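Local coordinates for protein succinate dehydrogenase (Membrane anchor subunit) (PDB 7D6V) that serves as the membrane anchor subunit of a mycobacterial succinate dehydrogenase, holds a Rieske-type [2Fe-2S] cluster and probably passes electrons to quinone, at residues S57-V61 with I258-S263; L67-Y71 with L251-D255; F110-Y115 with Y202-S208. All blocks are in the same frame, centred on the assembly; numbering follows the deposited sequence.

Interaction 1 (S57-V61 with I258-S263); sequences SAYWV and IMLVAS
Met259 O, in the helical turn that Ala58 packs against, is gripped twice by Ser263. The amide N of Ser263 makes the regular helical bond at 2.9 Å to Met259 O, and Ser263 OG adds a second at 3.1 Å to the same oxygen. The two donors arrive from opposite faces of the carbonyl plane. With Ser263 OG turned opposite its own carbonyl carbon (chi1 -64°), the hydroxyl folds back along the helix, where OG also lies against the Ala58 methyl.

Ala58 makes the largest share of the contact from its side. Its backbone is in the left-handed region (phi 58°, psi 61°), and its CB is directed at the helix, where it meets Met259 CG at 4.0 Å and Ser263 OG at 3.8 Å. Ala262 CB comes in over the main chain and sits 3.9 Å from Ala58 CA. Further along, Val61 and Val261 cross at about a right angle, touching through Val61 CG2 and Val261 CG1 at 4.0 Å. Ile258 sends CG2 to Tyr59 O.

The larger aromatics face the other way: Tyr59 stacks on Tyr71 and bonds through its OH to Ala80 N, while the Trp60 ring meets His65. Arg52 takes Ala58 O, tying this turn to helix 33-55. The contact is held mainly by van der Waals packing, with small groups letting the backbones come close. The arrangement is that of a small two-stranded antiparallel beta-hairpin, 60-61 with 66-67, laid by its leading turn and first strand against the C-terminal turns of the long helix 240-264.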
# COMPACT_ATOMS: atom_id res chain seq x y z
N SER C 57 14.17 -51.73 26.81
CA SER C 57 13.54 -52.98 26.43
C SER C 57 12.27 -52.68 25.67
O SER C 57 11.81 -51.54 25.60
CB SER C 57 13.26 -53.86 27.65
OG SER C 57 12.18 -53.36 28.41
N ALA C 58 11.70 -53.73 25.07
CA ALA C 58 10.46 -53.66 24.29
C ALA C 58 10.60 -52.68 23.13
O ALA C 58 9.88 -51.69 23.02
CB ALA C 58 9.27 -53.30 25.18
N TYR C 59 11.54 -52.99 22.24
CA TYR C 59 11.82 -52.13 21.09
C TYR C 59 12.04 -52.89 19.80
O TYR C 59 12.25 -52.26 18.76
CB TYR C 59 13.04 -51.24 21.38
CG TYR C 59 14.30 -52.02 21.67
CD1 TYR C 59 15.15 -52.41 20.66
CD2 TYR C 59 14.63 -52.36 22.97
CE1 TYR C 59 16.30 -53.12 20.92
CE2 TYR C 59 15.78 -53.07 23.25
CZ TYR C 59 16.61 -53.45 22.22
OH TYR C 59 17.76 -54.15 22.48
N TRP C 60 11.99 -54.22 19.81
CA TRP C 60 12.35 -55.03 18.65
C TRP C 60 11.43 -56.24 18.58
O TRP C 60 11.32 -56.99 19.56
CB TRP C 60 13.81 -55.47 18.74
CG TRP C 60 14.24 -56.52 17.76
CD1 TRP C 60 14.58 -57.80 18.04
CD2 TRP C 60 14.43 -56.35 16.35
NE1 TRP C 60 14.95 -58.46 16.89
CE2 TRP C 60 14.86 -57.58 15.84
CE3 TRP C 60 14.26 -55.28 15.47
CZ2 TRP C 60 15.12 -57.78 14.49
CZ3 TRP C 60 14.52 -55.48 14.13
CH2 TRP C 60 14.95 -56.71 13.66
N VAL C 61 10.79 -56.44 17.43
CA VAL C 61 10.04 -57.66 17.15
C VAL C 61 10.91 -58.55 16.27
O VAL C 61 11.22 -58.19 15.13
CB VAL C 61 8.70 -57.35 16.47
CG1 VAL C 61 7.83 -58.59 16.47
CG2 VAL C 61 7.99 -56.21 17.17
N ILE C 258 4.81 -50.35 18.53
CA ILE C 258 5.88 -51.34 18.51
C ILE C 258 6.10 -51.90 19.91
O ILE C 258 6.30 -53.10 20.09
CB ILE C 258 7.17 -50.74 17.92
CG1 ILE C 258 6.99 -50.48 16.43
CG2 ILE C 258 8.33 -51.69 18.11
CD1 ILE C 258 8.23 -49.99 15.75
N MET C 259 6.06 -51.03 20.93
CA MET C 259 6.18 -51.48 22.31
C MET C 259 5.07 -52.46 22.68
O MET C 259 5.31 -53.47 23.34
CB MET C 259 6.15 -50.29 23.25
CG MET C 259 6.32 -50.65 24.71
SD MET C 259 6.30 -49.18 25.75
CE MET C 259 4.57 -48.74 25.66
N LEU C 260 3.83 -52.16 22.27
CA LEU C 260 2.72 -53.06 22.57
C LEU C 260 2.94 -54.43 21.94
O LEU C 260 2.70 -55.46 22.58
CB LEU C 260 1.41 -52.45 22.08
CG LEU C 260 0.80 -51.36 22.95
CD1 LEU C 260 -0.20 -50.57 22.14
CD2 LEU C 260 0.15 -51.98 24.15
N VAL C 261 3.41 -54.45 20.70
CA VAL C 261 3.62 -55.73 20.02
C VAL C 261 4.79 -56.49 20.65
O VAL C 261 4.73 -57.72 20.81
CB VAL C 261 3.83 -55.51 18.51
CG1 VAL C 261 4.06 -56.84 17.82
CG2 VAL C 261 2.62 -54.83 17.92
N ALA C 262 5.87 -55.80 21.02
CA ALA C 262 7.01 -56.49 21.61
C ALA C 262 6.64 -57.06 22.98
O ALA C 262 6.96 -58.21 23.29
CB ALA C 262 8.20 -55.55 21.73
N SER C 263 5.97 -56.27 23.81
CA SER C 263 5.56 -56.76 25.12
C SER C 263 4.59 -57.93 24.96
O SER C 263 4.91 -59.06 25.32
CB SER C 263 4.90 -55.64 25.93
OG SER C 263 5.83 -54.61 26.20

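Interaction 2 (L67-Y71 with L251-D255); sequences LTPFY and LVLTD
The Phe70 ring receives the Asp255 carboxylate at its edge: Asp255 OD1 lies close to the ring plane beside CD1, and the two planes are turned 46° apart. Leu251 approaches the far end of the same ring, its CB 4.3 Å from Phe70 CZ, while Leu251 O comes in obliquely. Phe45 of helix 33-55 also touches the Phe70 side chain.

Asp255 gets there by holding CG opposite its backbone N (chi1 -160°), which carries the carboxylate out from the helix side and across the Phe70 side chain. OD1 is near both Phe70 CD1 and Thr68 CG2, though the modelled approaches are so short that their exact lengths are doubtful. OD2 has its partner in Arg52 NE, a salt bridge to helix 33-55.

Pro69 packs against the helix beside them. Its CB touches Leu251 CD2 at 3.9 Å, and its CD meets the Thr254 methyl CG2 at 4.1 Å, the two side chains crossing at about a right angle. Thr254 OG1 turns back to Thr250 O within its own helix.

A buried carboxylate is thus paired with an arginine. That pairing would help keep Asp255 ionised and make the salt bridge an electrostatic link between helices 240-264 and 33-55.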
# COMPACT_ATOMS: atom_id res chain seq x y z
N LEU C 67 11.56 -52.32 14.37
CA LEU C 67 12.46 -51.58 15.24
C LEU C 67 11.93 -50.17 15.43
O LEU C 67 11.62 -49.48 14.46
CB LEU C 67 13.88 -51.55 14.67
CG LEU C 67 14.92 -50.84 15.53
CD1 LEU C 67 15.09 -51.54 16.87
CD2 LEU C 67 16.24 -50.78 14.80
N THR C 68 11.82 -49.76 16.68
CA THR C 68 11.38 -48.41 16.99
C THR C 68 12.39 -47.39 16.48
O THR C 68 13.60 -47.61 16.58
CB THR C 68 11.19 -48.24 18.50
OG1 THR C 68 10.24 -49.20 18.97
CG2 THR C 68 10.69 -46.87 18.81
N PRO C 69 11.94 -46.27 15.91
CA PRO C 69 12.88 -45.20 15.54
C PRO C 69 13.64 -44.61 16.71
O PRO C 69 14.73 -44.08 16.51
CB PRO C 69 11.98 -44.15 14.88
CG PRO C 69 10.78 -44.90 14.44
CD PRO C 69 10.57 -45.99 15.43
N PHE C 70 13.09 -44.69 17.93
CA PHE C 70 13.80 -44.20 19.10
C PHE C 70 14.96 -45.10 19.51
O PHE C 70 15.75 -44.72 20.38
CB PHE C 70 12.83 -44.04 20.27
CG PHE C 70 12.00 -42.78 20.20
CD1 PHE C 70 10.65 -42.81 20.49
CD2 PHE C 70 12.58 -41.58 19.85
CE1 PHE C 70 9.89 -41.67 20.43
CE2 PHE C 70 11.82 -40.43 19.79
CZ PHE C 70 10.47 -40.48 20.07
N TYR C 71 15.08 -46.29 18.90
CA TYR C 71 16.20 -47.19 19.12
C TYR C 71 16.90 -47.54 17.81
O TYR C 71 17.58 -48.56 17.75
CB TYR C 71 15.74 -48.48 19.81
CG TYR C 71 15.39 -48.35 21.27
CD1 TYR C 71 14.25 -47.67 21.66
CD2 TYR C 71 16.18 -48.93 22.25
CE1 TYR C 71 13.92 -47.56 22.99
CE2 TYR C 71 15.85 -48.83 23.58
CZ TYR C 71 14.72 -48.14 23.94
OH TYR C 71 14.39 -48.03 25.27
N LEU C 251 5.72 -40.28 15.58
CA LEU C 251 6.79 -40.94 16.31
C LEU C 251 6.26 -41.57 17.59
O LEU C 251 6.59 -42.72 17.91
CB LEU C 251 7.90 -39.94 16.64
CG LEU C 251 8.97 -39.69 15.58
CD1 LEU C 251 9.68 -38.38 15.85
CD2 LEU C 251 9.96 -40.84 15.54
N VAL C 252 5.44 -40.83 18.33
CA VAL C 252 4.91 -41.36 19.59
C VAL C 252 4.06 -42.60 19.33
O VAL C 252 4.19 -43.61 20.02
CB VAL C 252 4.13 -40.28 20.35
CG1 VAL C 252 3.40 -40.89 21.53
CG2 VAL C 252 5.07 -39.19 20.82
N LEU C 253 3.18 -42.54 18.33
CA LEU C 253 2.33 -43.71 18.05
C LEU C 253 3.13 -44.89 17.51
O LEU C 253 2.81 -46.04 17.82
CB LEU C 253 1.19 -43.35 17.10
CG LEU C 253 -0.05 -42.63 17.66
CD1 LEU C 253 0.18 -41.18 18.04
CD2 LEU C 253 -1.19 -42.74 16.66
N THR C 254 4.15 -44.64 16.69
CA THR C 254 4.97 -45.74 16.20
C THR C 254 5.67 -46.45 17.35
O THR C 254 5.64 -47.68 17.45
CB THR C 254 5.98 -45.21 15.18
OG1 THR C 254 5.32 -44.32 14.28
CG2 THR C 254 6.59 -46.35 14.39
N ASP C 255 6.28 -45.67 18.26
CA ASP C 255 6.86 -46.26 19.46
C ASP C 255 5.82 -47.04 20.25
O ASP C 255 6.09 -48.17 20.70
CB ASP C 255 7.48 -45.19 20.35
CG ASP C 255 8.49 -45.76 21.33
OD1 ASP C 255 9.68 -45.44 21.24
OD2 ASP C 255 8.07 -46.54 22.22

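Interaction 3 (F110-Y115 with Y202-S208); sequences FRLTCY and YTLSCHS. With FES (Fe2/s2 (inorganic) cluster), chain J; PEV ((1S)-2-{[(2-aminoethoxy)(hydroxy)phosphoryl]oxy}-1-[(palmitoyloxy)methyl]ethyl stearate), chain I.
Phe110, Cys114, Tyr202 and Cys206 line part of the pocket of a Rieske-type [2Fe-2S] cluster inside the membrane domain. Here each iron has one cysteine and one histidine: Cys114 SG binds FE1 at 2.5 Å with His240 completing it, and Cys206 SG binds FE2 at 2.5 Å with His155. A classical Rieske centre instead puts both histidines on one iron.

The tight part is beside the bridging sulfide S2. The Arg111 guanidinium lies flat on the Tyr202 ring, planes 13° apart, with Tyr202 CE2 over the guanidinium centre; Arg111 NH2 is held by Thr247 OG1. Tyr202 takes its CG opposite the backbone N (chi1 170°), sending the ring between Arg111 and the cluster, past Phe110, whose CE2 meets Tyr202 CE2 at 3.8 Å.

The Tyr115 and His207 rings make a less intimate, oblique pair, centroids 5.7 Å apart. Tyr115 OH is hydrogen-bonded to Glu229 of the iron-sulfur subunit; His207 NE2 makes only a weak bond to Asp221 of that subunit. The open side is the lipid flank, where partly exposed Leu112 has its CD1 3.6 Å from phospholipid C44. The other bridging sulfide, S1, has two backbone amides beside it, Tyr115 N and His207 N, each at 3.4 Å.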
# COMPACT_ATOMS: atom_id res chain seq x y z
N PHE C 110 18.68 -31.11 16.08
CA PHE C 110 18.01 -30.72 14.85
C PHE C 110 16.67 -30.06 15.13
O PHE C 110 16.31 -29.06 14.51
CB PHE C 110 17.83 -31.94 13.95
CG PHE C 110 17.06 -31.67 12.69
CD1 PHE C 110 17.56 -30.81 11.72
CD2 PHE C 110 15.84 -32.28 12.46
CE1 PHE C 110 16.85 -30.56 10.57
CE2 PHE C 110 15.14 -32.04 11.31
CZ PHE C 110 15.64 -31.18 10.36
N ARG C 111 15.90 -30.63 16.06
CA ARG C 111 14.62 -30.01 16.39
C ARG C 111 14.76 -28.83 17.34
O ARG C 111 13.88 -27.97 17.37
CB ARG C 111 13.67 -31.05 16.97
CG ARG C 111 13.05 -31.92 15.90
CD ARG C 111 11.91 -32.75 16.43
NE ARG C 111 11.39 -33.67 15.43
CZ ARG C 111 10.24 -33.50 14.79
NH1 ARG C 111 9.49 -32.44 15.04
NH2 ARG C 111 9.84 -34.39 13.89
N LEU C 112 15.86 -28.75 18.09
CA LEU C 112 16.09 -27.60 18.95
C LEU C 112 16.53 -26.37 18.16
O LEU C 112 16.23 -25.24 18.56
CB LEU C 112 17.14 -27.94 20.01
CG LEU C 112 17.00 -27.25 21.36
CD1 LEU C 112 15.69 -27.61 22.02
CD2 LEU C 112 18.17 -27.62 22.25
N THR C 113 17.24 -26.57 17.05
CA THR C 113 17.66 -25.46 16.21
C THR C 113 16.67 -25.18 15.09
O THR C 113 16.90 -24.25 14.30
CB THR C 113 19.05 -25.72 15.64
OG1 THR C 113 19.08 -27.00 14.99
CG2 THR C 113 20.09 -25.70 16.74
N CYS C 114 15.59 -25.94 15.01
CA CYS C 114 14.58 -25.73 13.98
C CYS C 114 14.03 -24.31 14.10
O CYS C 114 13.80 -23.83 15.21
CB CYS C 114 13.46 -26.75 14.10
SG CYS C 114 11.91 -26.26 13.30
N TYR C 115 13.81 -23.66 12.97
CA TYR C 115 13.29 -22.29 12.97
C TYR C 115 11.89 -22.23 13.56
O TYR C 115 11.59 -21.33 14.35
CB TYR C 115 13.32 -21.72 11.55
CG TYR C 115 14.68 -21.22 11.12
CD1 TYR C 115 15.09 -19.93 11.40
CD2 TYR C 115 15.56 -22.04 10.42
CE1 TYR C 115 16.32 -19.46 11.02
CE2 TYR C 115 16.80 -21.58 10.03
CZ TYR C 115 17.17 -20.29 10.34
OH TYR C 115 18.40 -19.82 9.95
N TYR C 202 8.81 -33.70 6.65
CA TYR C 202 9.25 -32.68 7.60
C TYR C 202 10.69 -32.26 7.36
O TYR C 202 11.03 -31.08 7.42
CB TYR C 202 9.08 -33.19 9.03
CG TYR C 202 9.72 -32.30 10.07
CD1 TYR C 202 9.26 -31.02 10.29
CD2 TYR C 202 10.80 -32.75 10.81
CE1 TYR C 202 9.85 -30.20 11.23
CE2 TYR C 202 11.40 -31.94 11.75
CZ TYR C 202 10.92 -30.67 11.96
OH TYR C 202 11.51 -29.87 12.90
N THR C 203 11.57 -33.23 7.07
CA THR C 203 12.97 -32.92 6.81
C THR C 203 13.13 -32.10 5.54
O THR C 203 13.98 -31.20 5.47
CB THR C 203 13.79 -34.20 6.74
OG1 THR C 203 13.49 -35.01 7.89
CG2 THR C 203 15.27 -33.90 6.72
N LEU C 204 12.34 -32.40 4.51
CA LEU C 204 12.46 -31.69 3.24
C LEU C 204 11.72 -30.36 3.22
O LEU C 204 11.93 -29.58 2.29
CB LEU C 204 11.97 -32.57 2.09
CG LEU C 204 12.80 -33.83 1.82
CD1 LEU C 204 12.30 -34.52 0.56
CD2 LEU C 204 14.27 -33.48 1.70
N SER C 205 10.87 -30.09 4.20
CA SER C 205 10.25 -28.78 4.32
C SER C 205 11.07 -27.82 5.17
O SER C 205 10.60 -26.72 5.49
CB SER C 205 8.83 -28.91 4.88
OG SER C 205 8.85 -29.30 6.24
N CYS C 206 12.28 -28.22 5.55
CA CYS C 206 13.14 -27.39 6.38
C CYS C 206 13.55 -26.08 5.71
O CYS C 206 13.75 -26.03 4.50
CB CYS C 206 14.39 -28.17 6.80
SG CYS C 206 15.80 -27.13 7.27
N HIS C 207 13.66 -25.02 6.51
CA HIS C 207 14.06 -23.71 6.00
C HIS C 207 15.49 -23.72 5.48
O HIS C 207 15.81 -22.98 4.55
CB HIS C 207 13.91 -22.65 7.09
CG HIS C 207 12.52 -22.10 7.21
ND1 HIS C 207 11.66 -22.46 8.21
CD2 HIS C 207 11.86 -21.20 6.44
CE1 HIS C 207 10.52 -21.81 8.06
NE2 HIS C 207 10.61 -21.04 7.00
N SER C 208 16.37 -24.52 6.08
CA SER C 208 17.72 -24.65 5.57
C SER C 208 17.75 -25.42 4.26
O SER C 208 18.59 -25.14 3.40
CB SER C 208 18.62 -25.32 6.60
OG SER C 208 18.82 -24.49 7.72
FE1 FES J . 12.59 -26.47 10.92
FE2 FES J . 14.81 -27.03 9.52
S1 FES J . 13.91 -25.06 9.88
S2 FES J . 13.45 -28.45 10.50
C48 PEV I . 10.49 -32.17 19.65
C47 PEV I . 11.65 -32.21 20.63
C46 PEV I . 12.29 -30.83 20.76
C45 PEV I . 11.47 -29.95 21.70
C44 PEV I . 12.35 -28.99 22.48
C43 PEV I . 11.54 -27.86 23.10
C42 PEV I . 12.07 -27.50 24.48
C41 PEV I . 12.89 -26.22 24.44
C40 PEV I . 12.96 -25.56 25.80
C39 PEV I . 14.37 -25.09 26.10
C38 PEV I . 14.66 -23.79 25.37
C37 PEV I . 14.24 -22.59 26.21
C36 PEV I . 15.35 -21.56 26.29
C35 PEV I . 15.15 -20.45 25.28
C34 PEV I . 15.80 -19.16 25.77
C33 PEV I . 17.23 -19.41 26.22
C32 PEV I . 17.65 -18.37 27.25
C31 PEV I . 18.36 -17.20 26.59
O31 PEV I . 17.76 -16.50 25.84
O2 PEV I . 19.70 -16.96 26.86
C2 PEV I . 19.89 -15.78 27.57
C1 PEV I . 20.31 -14.69 26.60
O3P PEV I . 19.16 -14.02 26.17
P PEV I . 19.01 -12.41 26.50
O1P PEV I . 18.53 -12.21 27.91
O2P PEV I . 18.04 -11.79 25.53
O4P PEV I . 20.49 -11.71 26.34
C4 PEV I . 21.23 -11.43 27.50
C5 PEV I . 22.70 -11.69 27.20
N6 PEV I . 23.44 -11.92 28.42
C3 PEV I . 20.98 -16.00 28.62
O3 PEV I . 20.67 -17.19 29.30
C11 PEV I . 21.55 -18.24 29.04
O11 PEV I . 22.70 -18.14 29.33
C12 PEV I . 21.05 -19.52 28.38
C13 PEV I . 21.53 -20.77 29.11
C14 PEV I . 20.66 -21.98 28.79
C15 PEV I . 20.42 -22.15 27.29
C16 PEV I . 20.93 -23.50 26.80
C17 PEV I . 20.02 -24.17 25.77
C18 PEV I . 18.81 -23.32 25.38
C19 PEV I . 18.70 -23.07 23.87
C20 PEV I . 19.92 -23.56 23.09
C21 PEV I . 19.61 -23.77 21.61
C22 PEV I . 20.60 -24.71 20.94
C23 PEV I . 21.75 -23.98 20.24
C24 PEV I . 23.05 -24.76 20.40
C25 PEV I . 23.17 -25.90 19.40
C26 PEV I . 23.33 -27.25 20.10

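In the fold
Interactions 1 and 2 are neighbours, their centres 10 Å apart, and both press the region after helix 33-55 onto helix 240-264. They touch through the hairpin, where Tyr59 O probably accepts from Thr68 N. Interaction 3 lies nearer the centre of the chain, centred about 20 Å from interaction 2 and 29 Å from interaction 1. Along the chain the order is 57-61, 67-71, 110-115, 202-208, 251-255, 258-263, so the contacts close one within another like brackets. Helix 240-264 connects the set: it starts with His240, a cluster ligand, and ends against the hairpin, so the same helix serves both the redox centre and the far end of the membrane domain.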